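Local structure of VESB protease (Vibrio cholerae, 4LK4) at residues 10-22 / 152-164. The protein is a secreted trypsin-like protein of the peptidase S1 family that probably cleaves peptide bonds as a serine endopeptidase. The protein carries 1 engineered substitution. Sequence-based numbering, arbitrary orientation.
Sequences RIINGSNANSAEW and TPILQEVDVDLVS
Ile154 lays its CG2 methyl against the carboxamide of Asn16, 3.5 Å from Asn16 CG. The carbonyl O of Leu155 takes a nearly straight bond from Ala17 N, and Leu155 CD2 packs on Trp22 CB at 3.8 Å. The side chain of Gln156 bends back (chi2 -72°), and NE2 meets a lone pair of Asn16 OD1 at 2.6 Å, the bond lying in both amide planes although these stand 81° apart. Glu157 forms an antiparallel hydrogen-bonded pair with Ser15. With CG between its backbone N and carbonyl carbon (chi1 49°), its extended chain passes Ala17 CB, and OE1 accepts a weak bond from Trp22 NE1 at the ring edge, 3.2 Å away. Two waters, one only weakly bound to Glu21, link the Glu157 and Glu21 carboxylates, which may ease the nearness of like charges. Val158 CG2 packs against the backbone of Ile11 to Gly14, 3.5 Å from Ile11 O. Asp159 N donates to that same oxygen, while its OD2 accepts Ile11 N from above the carboxylate plane and is also in a salt bridge with Lys206; OD1 is held by Thr136. Asp161 forms a nearly coplanar, end-on salt bridge with Arg10, NH1 to OD1 and NH2 to OD2, each oxygen using its syn lone pair. The intact Arg10-Ile11 link is consistent with an uncleaved, zymogen-like N-terminus lying on the C-terminal barrel. There, strand 156-162 bonds to strand 134-139 through Gln156, Val158 and Val160, and Trp22 packs on strands 134-139 and 202-205.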
loop_
_atom_site.group_PDB
_atom_site.type_symbol
_atom_site.label_atom_id
_atom_site.label_comp_id
_atom_site.label_asym_id
_atom_site.label_seq_id
_atom_site.Cartn_x
_atom_site.Cartn_y
_atom_site.Cartn_z
ATOM N N ARG A 10 11.726 -25.264 11.680
ATOM C CA ARG A 10 10.276 -24.948 11.538
ATOM C C ARG A 10 9.804 -24.162 12.767
ATOM O O ARG A 10 9.697 -24.692 13.867
ATOM C CB ARG A 10 9.483 -26.246 11.365
ATOM C CG ARG A 10 8.192 -26.139 10.557
ATOM C CD ARG A 10 8.028 -27.361 9.642
ATOM N NE ARG A 10 6.649 -27.726 9.278
ATOM C CZ ARG A 10 5.823 -26.998 8.512
ATOM N NH1 ARG A 10 6.173 -25.791 8.036
ATOM N NH2 ARG A 10 4.608 -27.482 8.247
ATOM N N ILE A 11 9.542 -22.879 12.570
ATOM C CA ILE A 11 9.182 -21.985 13.662
ATOM C C ILE A 11 7.681 -22.103 13.876
ATOM O O ILE A 11 6.902 -21.384 13.297
ATOM C CB ILE A 11 9.569 -20.526 13.343
ATOM C CG1 ILE A 11 11.046 -20.439 12.897
ATOM C CG2 ILE A 11 9.330 -19.665 14.570
ATOM C CD1 ILE A 11 11.299 -19.530 11.713
ATOM N N ILE A 12 7.297 -23.040 14.716
ATOM C CA ILE A 12 5.913 -23.479 14.834
ATOM C C ILE A 12 5.120 -22.465 15.657
ATOM O O ILE A 12 4.009 -22.083 15.302
ATOM C CB ILE A 12 5.913 -24.914 15.430
ATOM C CG1 ILE A 12 6.191 -25.914 14.302
ATOM C CG2 ILE A 12 4.613 -25.254 16.137
ATOM C CD1 ILE A 12 7.164 -27.027 14.656
ATOM N N ASN A 13 5.714 -22.023 16.751
ATOM C CA ASN A 13 5.162 -20.942 17.558
ATOM C C ASN A 13 5.944 -19.698 17.214
ATOM O O ASN A 13 7.107 -19.757 16.776
ATOM C CB ASN A 13 5.308 -21.233 19.061
ATOM C CG ASN A 13 4.650 -22.537 19.477
ATOM O OD1 ASN A 13 5.308 -23.556 19.671
ATOM N ND2 ASN A 13 3.339 -22.509 19.598
ATOM N N GLY A 14 5.322 -18.560 17.414
ATOM C CA GLY A 14 5.996 -17.298 17.139
ATOM C C GLY A 14 7.161 -17.189 18.079
ATOM O O GLY A 14 7.136 -17.764 19.164
ATOM N N SER A 15 8.156 -16.409 17.669
ATOM C CA SER A 15 9.411 -16.340 18.374
ATOM C C SER A 15 10.125 -15.038 18.014
ATOM O O SER A 15 9.985 -14.545 16.906
ATOM C CB SER A 15 10.253 -17.566 17.973
ATOM O OG SER A 15 11.632 -17.376 18.255
ATOM N N ASN A 16 10.904 -14.506 18.953
ATOM C CA ASN A 16 11.686 -13.323 18.692
ATOM C C ASN A 16 12.518 -13.553 17.417
ATOM O O ASN A 16 13.200 -14.538 17.297
ATOM C CB ASN A 16 12.636 -13.026 19.865
ATOM C CG ASN A 16 11.947 -12.405 21.090
ATOM O OD1 ASN A 16 10.756 -12.060 21.105
ATOM N ND2 ASN A 16 12.738 -12.249 22.142
ATOM N N ALA A 17 12.426 -12.674 16.438
ATOM C CA ALA A 17 13.177 -12.879 15.203
ATOM C C ALA A 17 14.685 -12.641 15.397
ATOM O O ALA A 17 15.102 -12.031 16.375
ATOM C CB ALA A 17 12.637 -11.974 14.113
ATOM N N ASN A 18 15.478 -13.139 14.450
ATOM C CA ASN A 18 16.879 -12.757 14.311
ATOM C C ASN A 18 16.949 -11.569 13.345
ATOM O O ASN A 18 16.560 -11.707 12.191
ATOM C CB ASN A 18 17.669 -13.941 13.759
ATOM C CG ASN A 18 19.097 -13.577 13.404
ATOM O OD1 ASN A 18 19.566 -12.453 13.653
ATOM N ND2 ASN A 18 19.810 -14.536 12.820
ATOM N N SER A 19 17.442 -10.421 13.811
ATOM C CA SER A 19 17.261 -9.130 13.096
ATOM C C SER A 19 18.023 -8.993 11.794
ATOM O O SER A 19 17.621 -8.227 10.902
ATOM C CB SER A 19 17.670 -7.942 13.973
ATOM O OG SER A 19 19.082 -7.856 14.068
ATOM N N ALA A 20 19.142 -9.697 11.723
ATOM C CA ALA A 20 19.947 -9.735 10.544
ATOM C C ALA A 20 19.210 -10.442 9.415
ATOM O O ALA A 20 19.585 -10.260 8.252
ATOM C CB ALA A 20 21.262 -10.439 10.838
ATOM N N GLU A 21 18.179 -11.232 9.733
ATOM C CA GLU A 21 17.387 -11.914 8.698
ATOM C C GLU A 21 16.253 -11.036 8.180
ATOM O O GLU A 21 15.578 -11.379 7.200
ATOM C CB GLU A 21 16.832 -13.263 9.203
ATOM C CG GLU A 21 17.879 -14.393 9.271
ATOM C CD GLU A 21 17.474 -15.586 10.149
ATOM O OE1 GLU A 21 16.314 -16.049 10.080
ATOM O OE2 GLU A 21 18.328 -16.079 10.914
ATOM N N TRP A 22 16.037 -9.897 8.834
ATOM C CA TRP A 22 14.943 -9.021 8.450
ATOM C C TRP A 22 15.372 -7.552 8.364
ATOM O O TRP A 22 14.816 -6.701 9.036
ATOM C CB TRP A 22 13.803 -9.195 9.446
ATOM C CG TRP A 22 13.220 -10.566 9.471
ATOM C CD1 TRP A 22 13.552 -11.589 10.304
ATOM C CD2 TRP A 22 12.159 -11.045 8.657
ATOM N NE1 TRP A 22 12.770 -12.686 10.051
ATOM C CE2 TRP A 22 11.914 -12.379 9.032
ATOM C CE3 TRP A 22 11.408 -10.488 7.619
ATOM C CZ2 TRP A 22 10.949 -13.154 8.411
ATOM C CZ3 TRP A 22 10.457 -11.250 7.015
ATOM C CH2 TRP A 22 10.235 -12.569 7.405
ATOM N N THR A 152 4.740 -7.095 22.535
ATOM C CA THR A 152 6.163 -6.971 22.804
ATOM C C THR A 152 6.898 -6.043 21.855
ATOM O O THR A 152 6.556 -5.976 20.693
ATOM C CB THR A 152 6.755 -8.381 22.712
ATOM O OG1 THR A 152 6.605 -8.968 23.997
ATOM C CG2 THR A 152 8.152 -8.438 22.348
ATOM N N PRO A 153 7.985 -5.410 22.320
ATOM C CA PRO A 153 8.659 -4.478 21.439
ATOM C C PRO A 153 9.572 -5.125 20.419
ATOM O O PRO A 153 10.156 -4.433 19.598
ATOM C CB PRO A 153 9.433 -3.583 22.412
ATOM C CG PRO A 153 9.657 -4.421 23.604
ATOM C CD PRO A 153 8.605 -5.472 23.652
ATOM N N ILE A 154 9.669 -6.441 20.462
ATOM C CA ILE A 154 10.636 -7.210 19.676
ATOM C C ILE A 154 9.945 -7.855 18.460
ATOM O O ILE A 154 8.877 -8.492 18.564
ATOM C CB ILE A 154 11.265 -8.321 20.551
ATOM C CG1 ILE A 154 11.821 -7.740 21.854
ATOM C CG2 ILE A 154 12.342 -9.131 19.815
ATOM C CD1 ILE A 154 13.187 -7.116 21.741
ATOM N N LEU A 155 10.581 -7.707 17.311
ATOM C CA LEU A 155 10.085 -8.312 16.087
ATOM C C LEU A 155 9.970 -9.828 16.238
ATOM O O LEU A 155 10.905 -10.491 16.640
ATOM C CB LEU A 155 11.015 -7.937 14.927
ATOM C CG LEU A 155 10.685 -8.494 13.549
ATOM C CD1 LEU A 155 9.363 -7.930 13.042
ATOM C CD2 LEU A 155 11.817 -8.196 12.587
ATOM N N GLN A 156 8.786 -10.350 15.964
ATOM C CA GLN A 156 8.540 -11.777 15.957
ATOM C C GLN A 156 8.457 -12.357 14.533
ATOM O O GLN A 156 8.169 -11.651 13.558
ATOM C CB GLN A 156 7.211 -12.080 16.603
ATOM C CG GLN A 156 6.965 -11.484 17.975
ATOM C CD GLN A 156 7.804 -12.181 18.981
ATOM O OE1 GLN A 156 7.646 -13.382 19.230
ATOM N NE2 GLN A 156 8.784 -11.473 19.486
ATOM N N GLU A 157 8.676 -13.662 14.429
ATOM C CA GLU A 157 8.436 -14.386 13.200
ATOM C C GLU A 157 7.725 -15.696 13.512
ATOM O O GLU A 157 7.726 -16.139 14.643
ATOM C CB GLU A 157 9.734 -14.608 12.415
ATOM C CG GLU A 157 10.904 -15.175 13.209
ATOM C CD GLU A 157 12.097 -15.563 12.344
ATOM O OE1 GLU A 157 11.927 -15.622 11.113
ATOM O OE2 GLU A 157 13.206 -15.818 12.869
ATOM N N VAL A 158 7.076 -16.282 12.519
ATOM C CA VAL A 158 6.459 -17.591 12.666
ATOM C C VAL A 158 6.264 -18.238 11.297
ATOM O O VAL A 158 6.079 -17.554 10.277
ATOM C CB VAL A 158 5.114 -17.484 13.401
ATOM C CG1 VAL A 158 4.117 -16.671 12.593
ATOM C CG2 VAL A 158 4.550 -18.861 13.759
ATOM N N ASP A 159 6.310 -19.552 11.255
ATOM C CA ASP A 159 6.053 -20.243 10.012
ATOM C C ASP A 159 4.582 -20.591 9.881
ATOM O O ASP A 159 3.901 -20.854 10.861
ATOM C CB ASP A 159 6.934 -21.471 9.876
ATOM C CG ASP A 159 8.359 -21.118 9.425
ATOM O OD1 ASP A 159 8.579 -19.992 8.901
ATOM O OD2 ASP A 159 9.257 -21.979 9.557
ATOM N N VAL A 160 4.116 -20.544 8.640
ATOM C CA VAL A 160 2.766 -20.886 8.288
ATOM C C VAL A 160 2.834 -21.641 6.983
ATOM O O VAL A 160 3.770 -21.460 6.219
ATOM C CB VAL A 160 1.904 -19.616 8.100
ATOM C CG1 VAL A 160 1.799 -18.851 9.398
ATOM C CG2 VAL A 160 2.481 -18.705 7.040
ATOM N N ASP A 161 1.831 -22.465 6.724
ATOM C CA ASP A 161 1.729 -23.226 5.452
ATOM C C ASP A 161 0.704 -22.639 4.481
ATOM O O ASP A 161 -0.411 -22.291 4.880
ATOM C CB ASP A 161 1.315 -24.666 5.739
ATOM C CG ASP A 161 2.443 -25.507 6.296
ATOM O OD1 ASP A 161 3.587 -25.005 6.424
ATOM O OD2 ASP A 161 2.182 -26.696 6.604
ATOM N N LEU A 162 1.050 -22.586 3.199
ATOM C CA LEU A 162 0.094 -22.175 2.161
ATOM C C LEU A 162 -1.087 -23.145 2.126
ATOM O O LEU A 162 -0.885 -24.329 2.195
ATOM C CB LEU A 162 0.777 -22.115 0.799
ATOM C CG LEU A 162 0.030 -21.484 -0.385
ATOM C CD1 LEU A 162 -0.504 -20.076 -0.113
ATOM C CD2 LEU A 162 0.952 -21.486 -1.600
ATOM N N VAL A 163 -2.300 -22.604 2.060
ATOM C CA VAL A 163 -3.561 -23.340 1.991
ATOM C C VAL A 163 -4.105 -23.371 0.546
ATOM O O VAL A 163 -3.838 -22.456 -0.223
ATOM C CB VAL A 163 -4.602 -22.616 2.879
ATOM C CG1 VAL A 163 -5.985 -23.262 2.815
ATOM C CG2 VAL A 163 -4.115 -22.540 4.319
ATOM N N SER A 164 -4.858 -24.421 0.186
ATOM C CA SER A 164 -5.525 -24.514 -1.146
ATOM C C SER A 164 -6.423 -23.325 -1.354
ATOM O O SER A 164 -7.231 -23.016 -0.497
ATOM C CB SER A 164 -6.406 -25.779 -1.291
ATOM O OG SER A 164 -5.662 -26.998 -1.057
HETATM O O HOH W 1 2.442 -21.659 12.920
HETATM O O HOH W 2 13.179 -16.750 9.272
HETATM O O HOH W 3 14.812 -17.935 12.214
#